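Local structure of TCR beta chain (Gallus gallus, 6LIR) at residues B[150-162]-B[191-205]. The protein forms the beta chain of the chicken alpha-beta T-cell receptor, which probably helps recognise peptide antigens presented by MHC molecules. Residues are numbered along the deposited sequence; the frame is centred on the assembly and turned at random.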
# COMPACT_ATOMS: atom_id res chain seq x y z
N HIS B 150 -9.83 7.83 1.40
CA HIS B 150 -9.49 6.49 0.95
C HIS B 150 -10.16 6.14 -0.36
O HIS B 150 -11.38 6.31 -0.52
CB HIS B 150 -9.81 5.42 1.98
CG HIS B 150 -9.09 4.14 1.73
ND1 HIS B 150 -9.67 3.07 1.07
CD2 HIS B 150 -7.82 3.76 2.01
CE1 HIS B 150 -8.79 2.09 0.98
NE2 HIS B 150 -7.66 2.48 1.54
N LEU B 151 -9.36 5.63 -1.29
CA LEU B 151 -9.82 5.23 -2.61
C LEU B 151 -8.75 4.31 -3.20
O LEU B 151 -7.57 4.47 -2.91
CB LEU B 151 -10.05 6.46 -3.50
CG LEU B 151 -10.40 6.31 -4.97
CD1 LEU B 151 -11.33 7.44 -5.35
CD2 LEU B 151 -9.15 6.34 -5.84
N ASN B 152 -9.18 3.34 -4.00
CA ASN B 152 -8.26 2.41 -4.63
C ASN B 152 -8.22 2.67 -6.13
O ASN B 152 -9.26 2.85 -6.76
CB ASN B 152 -8.67 0.96 -4.37
CG ASN B 152 -8.20 0.46 -3.03
OD1 ASN B 152 -9.00 -0.04 -2.23
ND2 ASN B 152 -6.91 0.58 -2.77
N LEU B 153 -7.01 2.67 -6.68
CA LEU B 153 -6.78 2.88 -8.11
C LEU B 153 -5.97 1.71 -8.64
O LEU B 153 -4.88 1.44 -8.13
CB LEU B 153 -6.04 4.21 -8.33
CG LEU B 153 -6.29 5.05 -9.58
CD1 LEU B 153 -7.76 5.39 -9.73
CD2 LEU B 153 -5.45 6.31 -9.52
N VAL B 154 -6.48 1.04 -9.67
CA VAL B 154 -5.79 -0.10 -10.26
C VAL B 154 -5.79 0.04 -11.78
O VAL B 154 -6.59 0.77 -12.36
CB VAL B 154 -6.40 -1.45 -9.85
CG1 VAL B 154 -6.20 -1.70 -8.36
CG2 VAL B 154 -7.88 -1.49 -10.21
N TRP B 155 -4.90 -0.71 -12.42
CA TRP B 155 -4.82 -0.76 -13.87
C TRP B 155 -5.21 -2.14 -14.39
O TRP B 155 -4.85 -3.16 -13.79
CB TRP B 155 -3.40 -0.44 -14.34
CG TRP B 155 -2.99 0.99 -14.22
CD1 TRP B 155 -2.34 1.57 -13.17
CD2 TRP B 155 -3.18 2.02 -15.20
NE1 TRP B 155 -2.12 2.91 -13.43
CE2 TRP B 155 -2.63 3.21 -14.66
CE3 TRP B 155 -3.76 2.06 -16.47
CZ2 TRP B 155 -2.64 4.41 -15.36
CZ3 TRP B 155 -3.77 3.26 -17.16
CH2 TRP B 155 -3.21 4.42 -16.60
N LYS B 156 -5.94 -2.16 -15.50
CA LYS B 156 -6.08 -3.34 -16.33
C LYS B 156 -5.55 -3.06 -17.72
O LYS B 156 -5.80 -1.98 -18.28
CB LYS B 156 -7.54 -3.80 -16.40
CG LYS B 156 -8.06 -4.41 -15.10
CD LYS B 156 -9.43 -5.03 -15.29
CE LYS B 156 -9.91 -5.71 -14.02
NZ LYS B 156 -11.29 -6.25 -14.16
N VAL B 157 -4.83 -4.01 -18.30
CA VAL B 157 -4.40 -3.93 -19.69
C VAL B 157 -5.06 -5.07 -20.44
O VAL B 157 -4.75 -6.25 -20.19
CB VAL B 157 -2.87 -3.98 -19.83
CG1 VAL B 157 -2.48 -3.95 -21.30
CG2 VAL B 157 -2.23 -2.81 -19.09
N ASN B 158 -5.94 -4.73 -21.38
CA ASN B 158 -6.70 -5.70 -22.17
C ASN B 158 -7.41 -6.70 -21.26
O ASN B 158 -7.24 -7.92 -21.36
CB ASN B 158 -5.79 -6.41 -23.17
CG ASN B 158 -5.26 -5.47 -24.24
OD1 ASN B 158 -5.95 -4.54 -24.66
ND2 ASN B 158 -4.04 -5.71 -24.69
N GLY B 159 -8.23 -6.16 -20.36
CA GLY B 159 -9.02 -6.97 -19.45
C GLY B 159 -8.27 -7.65 -18.33
O GLY B 159 -8.92 -8.24 -17.45
N VAL B 160 -6.94 -7.60 -18.31
CA VAL B 160 -6.14 -8.33 -17.33
C VAL B 160 -5.56 -7.35 -16.31
O VAL B 160 -5.08 -6.28 -16.68
CB VAL B 160 -5.02 -9.12 -18.03
CG1 VAL B 160 -4.20 -9.92 -17.02
CG2 VAL B 160 -5.60 -10.03 -19.11
N LYS B 161 -5.58 -7.75 -15.04
CA LYS B 161 -4.92 -6.98 -13.98
C LYS B 161 -3.45 -6.79 -14.31
O LYS B 161 -2.75 -7.75 -14.62
CB LYS B 161 -5.06 -7.69 -12.63
CG LYS B 161 -6.44 -8.24 -12.34
CD LYS B 161 -7.06 -7.64 -11.10
CE LYS B 161 -8.43 -8.26 -10.83
NZ LYS B 161 -8.44 -9.09 -9.59
N ARG B 162 -2.99 -5.55 -14.25
CA ARG B 162 -1.61 -5.22 -14.58
C ARG B 162 -0.92 -4.64 -13.36
O ARG B 162 -1.45 -3.72 -12.72
CB ARG B 162 -1.56 -4.23 -15.74
CG ARG B 162 -0.18 -3.66 -16.04
CD ARG B 162 0.68 -4.67 -16.76
NE ARG B 162 1.82 -4.05 -17.42
CZ ARG B 162 1.90 -3.83 -18.73
NH1 ARG B 162 2.98 -3.25 -19.24
NH2 ARG B 162 0.91 -4.20 -19.53
N GLU B 191 4.81 -1.34 -26.76
CA GLU B 191 3.51 -1.70 -26.22
C GLU B 191 2.53 -0.54 -26.36
O GLU B 191 1.33 -0.76 -26.53
CB GLU B 191 3.63 -2.11 -24.75
CG GLU B 191 2.31 -2.59 -24.15
CD GLU B 191 2.41 -3.11 -22.72
OE1 GLU B 191 3.49 -3.01 -22.09
OE2 GLU B 191 1.39 -3.63 -22.21
N TRP B 192 3.03 0.70 -26.32
CA TRP B 192 2.14 1.85 -26.48
C TRP B 192 1.66 1.99 -27.92
O TRP B 192 0.51 2.39 -28.15
CB TRP B 192 2.83 3.13 -26.03
CG TRP B 192 2.08 4.36 -26.45
CD1 TRP B 192 2.48 5.30 -27.37
CD2 TRP B 192 0.79 4.78 -26.00
NE1 TRP B 192 1.52 6.27 -27.50
CE2 TRP B 192 0.47 5.97 -26.67
CE3 TRP B 192 -0.13 4.26 -25.08
CZ2 TRP B 192 -0.73 6.66 -26.46
CZ3 TRP B 192 -1.32 4.93 -24.87
CH2 TRP B 192 -1.61 6.12 -25.55
N PHE B 193 2.52 1.69 -28.89
CA PHE B 193 2.18 1.90 -30.30
C PHE B 193 1.48 0.66 -30.85
O PHE B 193 1.98 -0.06 -31.72
CB PHE B 193 3.43 2.25 -31.10
CG PHE B 193 3.84 3.69 -30.98
CD1 PHE B 193 2.95 4.70 -31.28
CD2 PHE B 193 5.11 4.02 -30.56
CE1 PHE B 193 3.32 6.03 -31.17
CE2 PHE B 193 5.49 5.34 -30.44
CZ PHE B 193 4.59 6.35 -30.74
N ASN B 194 0.28 0.43 -30.32
CA ASN B 194 -0.62 -0.63 -30.74
C ASN B 194 -2.04 -0.13 -30.48
O ASN B 194 -2.46 -0.07 -29.31
CB ASN B 194 -0.32 -1.92 -29.98
CG ASN B 194 -1.10 -3.12 -30.51
OD1 ASN B 194 -2.14 -2.97 -31.16
ND2 ASN B 194 -0.60 -4.31 -30.21
N PRO B 195 -2.80 0.22 -31.51
CA PRO B 195 -4.14 0.78 -31.28
C PRO B 195 -5.16 -0.23 -30.79
O PRO B 195 -6.31 0.15 -30.53
CB PRO B 195 -4.53 1.32 -32.67
CG PRO B 195 -3.72 0.52 -33.64
CD PRO B 195 -2.43 0.21 -32.94
N LEU B 196 -4.77 -1.50 -30.63
CA LEU B 196 -5.64 -2.50 -30.03
C LEU B 196 -5.46 -2.62 -28.53
O LEU B 196 -6.34 -3.17 -27.85
CB LEU B 196 -5.40 -3.86 -30.69
CG LEU B 196 -5.62 -3.84 -32.21
CD1 LEU B 196 -5.14 -5.13 -32.84
CD2 LEU B 196 -7.09 -3.58 -32.53
N ASN B 197 -4.34 -2.14 -27.99
CA ASN B 197 -4.08 -2.28 -26.56
C ASN B 197 -4.98 -1.34 -25.77
O ASN B 197 -5.00 -0.13 -25.99
CB ASN B 197 -2.61 -2.00 -26.26
CG ASN B 197 -1.73 -3.20 -26.52
OD1 ASN B 197 -2.22 -4.32 -26.71
ND2 ASN B 197 -0.42 -2.99 -26.53
N ARG B 198 -5.73 -1.92 -24.84
CA ARG B 198 -6.69 -1.19 -24.03
C ARG B 198 -6.10 -0.97 -22.65
O ARG B 198 -5.93 -1.92 -21.88
CB ARG B 198 -8.02 -1.94 -23.96
CG ARG B 198 -8.98 -1.45 -22.90
CD ARG B 198 -10.40 -1.84 -23.28
NE ARG B 198 -10.76 -3.16 -22.76
CZ ARG B 198 -10.56 -4.30 -23.42
NH1 ARG B 198 -10.91 -5.45 -22.86
NH2 ARG B 198 -10.01 -4.29 -24.63
N PHE B 199 -5.79 0.28 -22.32
CA PHE B 199 -5.17 0.63 -21.05
C PHE B 199 -6.24 1.24 -20.15
O PHE B 199 -6.76 2.32 -20.44
CB PHE B 199 -4.00 1.59 -21.24
CG PHE B 199 -2.91 1.05 -22.13
CD1 PHE B 199 -1.97 0.16 -21.63
CD2 PHE B 199 -2.84 1.43 -23.46
CE1 PHE B 199 -0.97 -0.34 -22.45
CE2 PHE B 199 -1.85 0.93 -24.28
CZ PHE B 199 -0.92 0.05 -23.78
N GLU B 200 -6.57 0.52 -19.08
CA GLU B 200 -7.75 0.81 -18.27
C GLU B 200 -7.31 1.13 -16.85
O GLU B 200 -6.65 0.32 -16.19
CB GLU B 200 -8.70 -0.38 -18.29
CG GLU B 200 -9.87 -0.31 -17.33
CD GLU B 200 -10.91 -1.36 -17.64
OE1 GLU B 200 -12.02 -1.29 -17.07
OE2 GLU B 200 -10.61 -2.27 -18.44
N CYS B 201 -7.69 2.31 -16.39
CA CYS B 201 -7.49 2.72 -15.01
C CYS B 201 -8.84 2.70 -14.31
O CYS B 201 -9.80 3.31 -14.80
CB CYS B 201 -6.88 4.12 -14.93
SG CYS B 201 -6.80 4.76 -13.24
N ILE B 202 -8.91 2.03 -13.16
CA ILE B 202 -10.17 1.84 -12.45
C ILE B 202 -10.04 2.46 -11.06
O ILE B 202 -9.07 2.19 -10.34
CB ILE B 202 -10.54 0.35 -12.34
CG1 ILE B 202 -10.68 -0.27 -13.73
CG2 ILE B 202 -11.81 0.15 -11.51
CD1 ILE B 202 -10.19 -1.70 -13.79
N ALA B 203 -11.04 3.23 -10.66
CA ALA B 203 -11.09 3.79 -9.32
C ALA B 203 -12.23 3.10 -8.58
O ALA B 203 -13.39 3.21 -8.98
CB ALA B 203 -11.29 5.30 -9.35
N ASN B 204 -11.89 2.41 -7.50
CA ASN B 204 -12.88 1.72 -6.67
C ASN B 204 -13.06 2.52 -5.39
O ASN B 204 -12.08 2.91 -4.75
CB ASN B 204 -12.44 0.29 -6.37
CG ASN B 204 -12.22 -0.53 -7.64
OD1 ASN B 204 -13.15 -0.74 -8.42
ND2 ASN B 204 -10.99 -0.98 -7.85
N PHE B 205 -14.31 2.75 -5.01
CA PHE B 205 -14.62 3.56 -3.84
C PHE B 205 -15.94 3.08 -3.26
O PHE B 205 -16.51 2.08 -3.72
CB PHE B 205 -14.64 5.05 -4.21
CG PHE B 205 -15.58 5.40 -5.33
CD1 PHE B 205 -15.17 5.31 -6.65
CD2 PHE B 205 -16.86 5.84 -5.06
CE1 PHE B 205 -16.03 5.63 -7.68
CE2 PHE B 205 -17.73 6.16 -6.09
CZ PHE B 205 -17.31 6.06 -7.40
O HOH W 1 -8.25 -3.54 -20.02
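Strands 152-157 and 198-205 run antiparallel, and three hydrogen-bonded pairs, Asn152 with Asn204, Val154 with Ile202 and Lys156 with Glu200, tie their backbones together. Asn158 N extends this ladder to Arg198 O, past the end of the first strand.

From the type I' turn Val157 to Val160, the Asn158 side chain reaches the start of the partner strand. Asn158 OD1 accepts from Arg198 N at 2.6 Å, with the donor above the carbonyl plane. Asn158 ND2 donates to Asn197 OD1 at 3.1 Å; the acceptor lies in the Asn158 amide plane, but the amides are turned 53° apart and the nitrogen comes in above the Asn197 carbonyl plane. Asn197 ND2 in turn donates to Glu191 O. A water bridges Gly159 N and Glu200 OE2 beside this turn. Farther along, Arg162 grips Glu191 end-on in a salt bridge, NH1 to OE1 at 2.9 Å and NH2 to OE2 at 2.8 Å. The guanidinium and carboxylate lie nearly coplanar, 15° apart, and the extended Glu191 side chain comes from the short helix 189-192 to meet Arg162.

Apolar contacts fill the face bearing Leu153, Trp155 and Val157. Cys201 CB sits over one face of the Trp155 indole, 3.9 Å from the centroid of the six-membered ring, in a CH-pi contact. Cys201 SG, placed opposite the backbone N by a chi1 of 173°, lies 3.7 Å from Leu153 CD1. On the other face, Ile202 CD1 rests against the aliphatic chain of Lys156, 3.7 Å from its CG.

This is the pairing of strands C and F in an immunoglobulin constant domain. A disulfide from Cys201 crosses the sandwich to Cys141 on strand 136-146, and Trp155 packs beside it while its NE1 is hydrogen-bonded to Ser183 OG on strand 178-188. Within their own sheet, the two strands lie between 160-162 and 210-219.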